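Local coordinates for possible transcriptional regulator, ArsR family protein (Rhodococcus sp., PDB 2OQG) that probably acts as a DNA-binding transcription factor of the ArsR family, built on a winged helix-turn-helix fold, at residues 22-27 with 54-58; 30-36 with 73-77. All coordinates share one frame; numbering follows the deposited sequence. Where two conformers were deposited one is given.

Contact 1 (22-27 with 54-58)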
loop_
_atom_site.group_PDB
_atom_site.type_symbol
_atom_site.label_atom_id
_atom_site.label_comp_id
_atom_site.label_asym_id
_atom_site.label_seq_id
_atom_site.Cartn_x
_atom_site.Cartn_y
_atom_site.Cartn_z
ATOM N N THR A 22 0.752 -18.755 17.929
ATOM C CA THR A 22 1.548 -18.391 16.743
ATOM C C THR A 22 0.835 -17.324 15.877
ATOM O O THR A 22 1.451 -16.420 15.378
ATOM C CB THR A 22 1.831 -19.613 15.893
ATOM O OG1 THR A 22 2.503 -20.597 16.700
ATOM C CG2 THR A 22 2.677 -19.264 14.613
ATOM N N ARG A 23 -0.482 -17.453 15.688
ATOM C CA ARG A 23 -1.220 -16.431 14.931
ATOM C C ARG A 23 -1.180 -15.091 15.665
ATOM O O ARG A 23 -1.113 -14.080 15.009
ATOM C CB ARG A 23 -2.633 -16.905 14.571
ATOM C CG ARG A 23 -2.519 -17.943 13.436
ATOM C CD ARG A 23 -3.838 -18.242 12.800
ATOM N NE ARG A 23 -4.710 -19.043 13.618
ATOM C CZ ARG A 23 -4.775 -20.377 13.573
ATOM N NH1 ARG A 23 -3.970 -21.060 12.752
ATOM N NH2 ARG A 23 -5.651 -21.030 14.339
ATOM N N TRP A 24 -1.222 -15.081 17.014
ATOM C CA TRP A 24 -1.075 -13.811 17.753
ATOM C C TRP A 24 0.298 -13.192 17.528
ATOM O O TRP A 24 0.424 -11.968 17.437
ATOM C CB TRP A 24 -1.326 -13.998 19.251
ATOM C CG TRP A 24 -2.827 -13.966 19.584
ATOM C CD1 TRP A 24 -3.631 -15.031 19.940
ATOM C CD2 TRP A 24 -3.679 -12.809 19.564
ATOM N NE1 TRP A 24 -4.922 -14.607 20.130
ATOM C CE2 TRP A 24 -4.982 -13.240 19.946
ATOM C CE3 TRP A 24 -3.473 -11.467 19.243
ATOM C CZ2 TRP A 24 -6.082 -12.366 19.991
ATOM C CZ3 TRP A 24 -4.541 -10.585 19.331
ATOM C CH2 TRP A 24 -5.838 -11.036 19.713
ATOM N N GLU A 25 1.314 -14.046 17.464
ATOM C CA GLU A 25 2.708 -13.618 17.196
ATOM C C GLU A 25 2.777 -12.939 15.821
ATOM O O GLU A 25 3.440 -11.906 15.655
ATOM C CB GLU A 25 3.700 -14.803 17.224
ATOM C CG GLU A 25 3.497 -15.842 18.341
ATOM C CD GLU A 25 3.925 -15.350 19.712
ATOM O OE1 GLU A 25 4.743 -14.406 19.786
ATOM O OE2 GLU A 25 3.455 -15.917 20.728
ATOM N N ILE A 26 2.098 -13.531 14.833
ATOM C CA ILE A 26 2.053 -12.961 13.477
ATOM C C ILE A 26 1.281 -11.653 13.480
ATOM O O ILE A 26 1.730 -10.651 12.904
ATOM C CB ILE A 26 1.459 -13.995 12.462
ATOM C CG1 ILE A 26 2.387 -15.216 12.299
ATOM C CG2 ILE A 26 1.022 -13.325 11.126
ATOM C CD1 ILE A 26 1.756 -16.343 11.519
ATOM N N LEU A 27 0.118 -11.658 14.129
ATOM C CA LEU A 27 -0.723 -10.464 14.147
ATOM C C LEU A 27 0.034 -9.304 14.783
ATOM O O LEU A 27 -0.043 -8.173 14.297
ATOM C CB LEU A 27 -2.042 -10.699 14.934
ATOM C CG LEU A 27 -3.035 -11.505 14.091
ATOM C CD1 LEU A 27 -4.242 -11.929 14.956
ATOM C CD2 LEU A 27 -3.607 -10.732 12.868
ATOM N N HIS A 54 -1.223 -19.810 7.793
ATOM C CA HIS A 54 -1.715 -18.887 8.839
ATOM C C HIS A 54 -2.197 -17.589 8.172
ATOM O O HIS A 54 -3.259 -17.076 8.570
ATOM C CB HIS A 54 -0.615 -18.567 9.818
ATOM C CG HIS A 54 -0.300 -19.667 10.788
ATOM N ND1 HIS A 54 -1.264 -20.342 11.506
ATOM C CD2 HIS A 54 0.891 -20.206 11.162
ATOM C CE1 HIS A 54 -0.687 -21.247 12.282
ATOM N NE2 HIS A 54 0.622 -21.180 12.092
ATOM N N LEU A 55 -1.410 -17.039 7.242
ATOM C CA LEU A 55 -1.801 -15.781 6.580
ATOM C C LEU A 55 -3.115 -15.932 5.828
ATOM O O LEU A 55 -3.976 -15.054 5.869
ATOM C CB LEU A 55 -0.743 -15.252 5.668
ATOM C CG LEU A 55 0.482 -14.721 6.383
ATOM C CD1 LEU A 55 1.582 -14.535 5.330
ATOM C CD2 LEU A 55 0.181 -13.391 7.198
ATOM N N ASN A 56 -3.277 -17.066 5.152
ATOM C CA ASN A 56 -4.520 -17.292 4.373
ATOM C C ASN A 56 -5.699 -17.326 5.334
ATOM O O ASN A 56 -6.777 -16.744 5.038
ATOM C CB ASN A 56 -4.422 -18.600 3.547
ATOM C CG ASN A 56 -3.419 -18.480 2.425
ATOM O OD1 ASN A 56 -3.014 -17.369 2.086
ATOM N ND2 ASN A 56 -2.989 -19.624 1.843
ATOM N N ALA A 57 -5.512 -17.999 6.472
ATOM C CA ALA A 57 -6.608 -18.125 7.463
ATOM C C ALA A 57 -6.926 -16.748 8.014
ATOM O O ALA A 57 -8.132 -16.363 8.124
ATOM C CB ALA A 57 -6.231 -19.064 8.575
ATOM N N LEU A 58 -5.866 -15.997 8.348
ATOM C CA LEU A 58 -6.083 -14.621 8.857
ATOM C C LEU A 58 -6.753 -13.694 7.831
ATOM O O LEU A 58 -7.620 -12.853 8.206
ATOM C CB LEU A 58 -4.771 -14.010 9.367
ATOM C CG LEU A 58 -4.179 -14.720 10.569
ATOM C CD1 LEU A 58 -2.745 -14.205 10.814
ATOM C CD2 LEU A 58 -5.081 -14.508 11.841
#
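Helices 22-27 and 54-58 cross steeply, their axes 10.8 Å apart at closest approach with a signed crossing angle of -78°, and Arg23 comes nearest to His54 along the backbones. One hydrogen bond joins the partly exposed side of the contact: NH1 of Arg23 donates to ND1 of His54 at 3.1 Å, meeting the imidazole at its edge and in the ring plane. The guanidinium is turned 57° against that ring. CG of Arg23, anti to the carbonyl carbon (chi1 -74°), lies 3.3 Å from ND1 of His54, and the bend at chi3 swings the guanidinium round to the ring edge, while NE and NH2 bond to the carbonyl oxygens of Ala17 and Ala16. CG2 of Thr22 approaches the other nitrogen of the imidazole, 3.8 Å from NE2 of His54. Oblique to the ring, the CD1 methyl of Ile26 lies 3.7 Å from CB of His54, and its CG2 branch reaches between Leu55 and Leu58, 3.9 Å from CD1 of Leu58. The two methyls of Leu58 also meet those of Leu27, CD2 of Leu27 lying 4.1 Å from CD1 of Leu58. These two helices belong to the helix-turn-helix domain, where helix 48-60 is probably the recognition helix, as in ArsR relatives. Because ND1 of His54 accepts the N-H of Arg23, it probably carries no hydrogen, which is consistent with a neutral imidazole protonated at NE2.

Contact 2 (30-36 with 73-77). With ACY (acetic acid), chain F.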
loop_
_atom_site.group_PDB
_atom_site.type_symbol
_atom_site.label_atom_id
_atom_site.label_comp_id
_atom_site.label_asym_id
_atom_site.label_seq_id
_atom_site.Cartn_x
_atom_site.Cartn_y
_atom_site.Cartn_z
ATOM N N LEU A 30 2.467 -7.919 12.378
ATOM C CA LEU A 30 1.791 -7.229 11.268
ATOM C C LEU A 30 1.003 -6.004 11.676
ATOM O O LEU A 30 0.638 -5.196 10.816
ATOM C CB LEU A 30 0.870 -8.193 10.526
ATOM C CG LEU A 30 1.537 -9.410 9.881
ATOM C CD1 LEU A 30 0.480 -10.253 9.138
ATOM C CD2 LEU A 30 2.654 -9.011 8.919
ATOM N N GLY A 31 0.733 -5.888 12.967
ATOM C CA GLY A 31 0.069 -4.700 13.491
ATOM C C GLY A 31 1.078 -3.591 13.748
ATOM O O GLY A 31 0.683 -2.436 13.873
ATOM N N ARG A 32 2.355 -3.962 13.863
ATOM C CA ARG A 32 3.460 -3.021 14.103
ATOM C C ARG A 32 3.968 -2.390 12.804
ATOM O O ARG A 32 4.168 -1.178 12.738
ATOM C CB ARG A 32 4.615 -3.741 14.825
ATOM C CG ARG A 32 5.892 -2.907 14.991
ATOM C CD ARG A 32 7.046 -3.680 15.686
ATOM N NE ARG A 32 7.604 -4.783 14.899
ATOM C CZ ARG A 32 8.528 -4.657 13.946
ATOM N NH1 ARG A 32 8.984 -5.731 13.314
ATOM N NH2 ARG A 32 9.014 -3.466 13.617
ATOM N N ALA A 33 4.153 -3.221 11.780
ATOM C CA ALA A 33 4.686 -2.783 10.508
ATOM C C ALA A 33 4.217 -3.761 9.457
ATOM O O ALA A 33 4.217 -4.949 9.744
ATOM C CB ALA A 33 6.167 -2.821 10.561
ATOM N N ASP A 34 3.855 -3.285 8.262
ATOM C CA ASP A 34 3.560 -4.200 7.111
ATOM C C ASP A 34 4.785 -5.039 6.815
ATOM O O ASP A 34 5.886 -4.464 6.688
ATOM C CB ASP A 34 3.277 -3.432 5.808
ATOM C CG ASP A 34 2.060 -2.527 5.851
ATOM O OD1 ASP A 34 1.268 -2.578 6.806
ATOM O OD2 ASP A 34 1.928 -1.728 4.877
ATOM N N GLN A 35 4.617 -6.369 6.680
ATOM C CA GLN A 35 5.790 -7.261 6.456
ATOM C C GLN A 35 5.467 -8.320 5.444
ATOM O O GLN A 35 4.320 -8.712 5.311
ATOM C CB GLN A 35 6.258 -7.914 7.765
ATOM C CG GLN A 35 6.778 -6.835 8.713
ATOM C CD GLN A 35 7.158 -7.356 10.028
ATOM O OE1 GLN A 35 6.647 -6.908 11.052
ATOM N NE2 GLN A 35 8.052 -8.340 10.033
ATOM N N SER A 36 6.501 -8.807 4.760
ATOM C CA SER A 36 6.306 -9.892 3.855
ATOM C C SER A 36 6.269 -11.216 4.576
ATOM O O SER A 36 6.663 -11.354 5.730
ATOM C CB SER A 36 7.443 -9.911 2.839
ATOM O OG SER A 36 8.705 -10.146 3.489
ATOM N N ILE A 73 4.787 -7.817 -2.098
ATOM C CA ILE A 73 3.599 -8.233 -1.317
ATOM C C ILE A 73 3.925 -8.256 0.167
ATOM O O ILE A 73 4.836 -8.970 0.617
ATOM C CB ILE A 73 3.050 -9.633 -1.685
ATOM C CG1 ILE A 73 2.530 -9.665 -3.119
ATOM C CG2 ILE A 73 1.831 -10.002 -0.789
ATOM C CD1 ILE A 73 2.422 -11.025 -3.707
ATOM N N ARG A 74 3.184 -7.444 0.918
ATOM C CA ARG A 74 3.327 -7.413 2.353
ATOM C C ARG A 74 1.961 -7.621 2.967
ATOM O O ARG A 74 0.965 -7.629 2.247
ATOM C CB ARG A 74 3.905 -6.096 2.814
ATOM C CG ARG A 74 5.362 -5.870 2.295
ATOM C CD ARG A 74 6.019 -4.714 3.005
ATOM N NE ARG A 74 7.392 -4.531 2.532
ATOM C CZ ARG A 74 7.722 -3.935 1.377
ATOM N NH1 ARG A 74 6.788 -3.430 0.554
ATOM N NH2 ARG A 74 9.004 -3.838 1.037
ATOM N N TYR A 75 1.923 -7.783 4.287
ATOM C CA TYR A 75 0.651 -8.042 4.993
ATOM C C TYR A 75 0.470 -7.077 6.145
ATOM O O TYR A 75 1.469 -6.606 6.738
ATOM C CB TYR A 75 0.603 -9.484 5.489
ATOM C CG TYR A 75 0.654 -10.447 4.354
ATOM C CD1 TYR A 75 -0.511 -10.865 3.753
ATOM C CD2 TYR A 75 1.900 -10.890 3.801
ATOM C CE1 TYR A 75 -0.495 -11.764 2.661
ATOM C CE2 TYR A 75 1.920 -11.776 2.679
ATOM C CZ TYR A 75 0.718 -12.195 2.130
ATOM O OH TYR A 75 0.757 -13.047 1.053
ATOM N N ARG A 76 -0.790 -6.819 6.517
ATOM C CA ARG A 76 -1.059 -5.794 7.531
ATOM C C ARG A 76 -2.213 -6.330 8.400
ATOM O O ARG A 76 -3.164 -6.867 7.873
ATOM C CB ARG A 76 -1.475 -4.461 6.866
ATOM C CG ARG A 76 -2.031 -3.422 7.783
ATOM C CD ARG A 76 -2.486 -2.256 6.899
ATOM N NE ARG A 76 -1.394 -1.739 6.070
ATOM C CZ ARG A 76 -1.566 -0.938 5.012
ATOM N NH1 ARG A 76 -2.798 -0.566 4.655
ATOM N NH2 ARG A 76 -0.500 -0.483 4.347
ATOM N N ALA A 77 -2.091 -6.223 9.718
ATOM C CA ALA A 77 -3.180 -6.602 10.637
ATOM C C ALA A 77 -4.197 -5.478 10.621
ATOM O O ALA A 77 -3.828 -4.281 10.625
ATOM C CB ALA A 77 -2.662 -6.825 12.042
HETATM C C ACY F . -1.604 1.601 1.829
HETATM O O ACY F . -2.605 1.250 2.480
HETATM O OXT ACY F . -0.436 1.175 1.977
HETATM C CH3 ACY F . -1.814 2.631 0.760
#
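Asp34 and Arg76 form a side-on, two-nitrogen salt bridge: NE of Arg76 donates to OD1 of Asp34 at 2.9 Å, almost straight at 177°, and NH2 of Arg76 to OD2 of Asp34 at 2.8 Å. Both oxygens are met on their syn sides, with the carboxylate and guanidinium planes 29° apart. The NH1-NH2 edge of the guanidinium holds an acetic acid molecule, probably as acetate and probably from the crystallisation liquor, NH1 of Arg76 lying 2.8 Å from its O and NH2 bonding its OXT. With CG anti to the backbone N (chi1 168°) and a bend at chi3, the arginine brings NE and NH2 round to the aspartate. Replacing Arg76 by an alanine is likely to leave the buried Asp34 carboxylate without its two-nitrogen mate and the acetate without the donors that hold it.

The backbones are joined by a single antiparallel bridge, the hydrogen-bonded pair Gln35 and Tyr75, in which N of Tyr75 lies 2.8 Å from O of Gln35. In this winged helix-turn-helix fold, the segment after helix 21-32 thereby lines up beside wing strand 72-77, whose partner strand is 64-69. Further along, N of Ala77 donates to O of Leu30 at 3.1 Å, from above the carbonyl plane. CD1 of Leu30 packs 3.7 Å from CB of Tyr75, the two side chains running side by side. At the far end Ser36 caps the next helix through OG to N of Ser39, while Arg74 pairs with Glu72. Leu100 of the second subunit and Val69 of the fourth pack against Arg76.

How the contacts relate
Contacts 1 and 2 share helix 21-32, the first using its N-terminal part and the second its last turn and the loop beyond. Their centres lie 11 Å apart, and Leu55 connects them: its CD2 meets CD1 of Leu30 at 3.7 Å, while its CD1 lies 3.8 Å from CE2 of Tyr75. Contact 1 is a helix-helix crossing near the centre of the chain, divided between an aliphatic cluster and an arginine-histidine pair, probably with a neutral imidazole, on its partly exposed side. Contact 2, farther from the centre yet largely buried, joins the end of helix 21-32 and the following loop to the strand through backbone bonds and a full ion pair. Both touch the second subunit; contact 2 also meets the third and fourth.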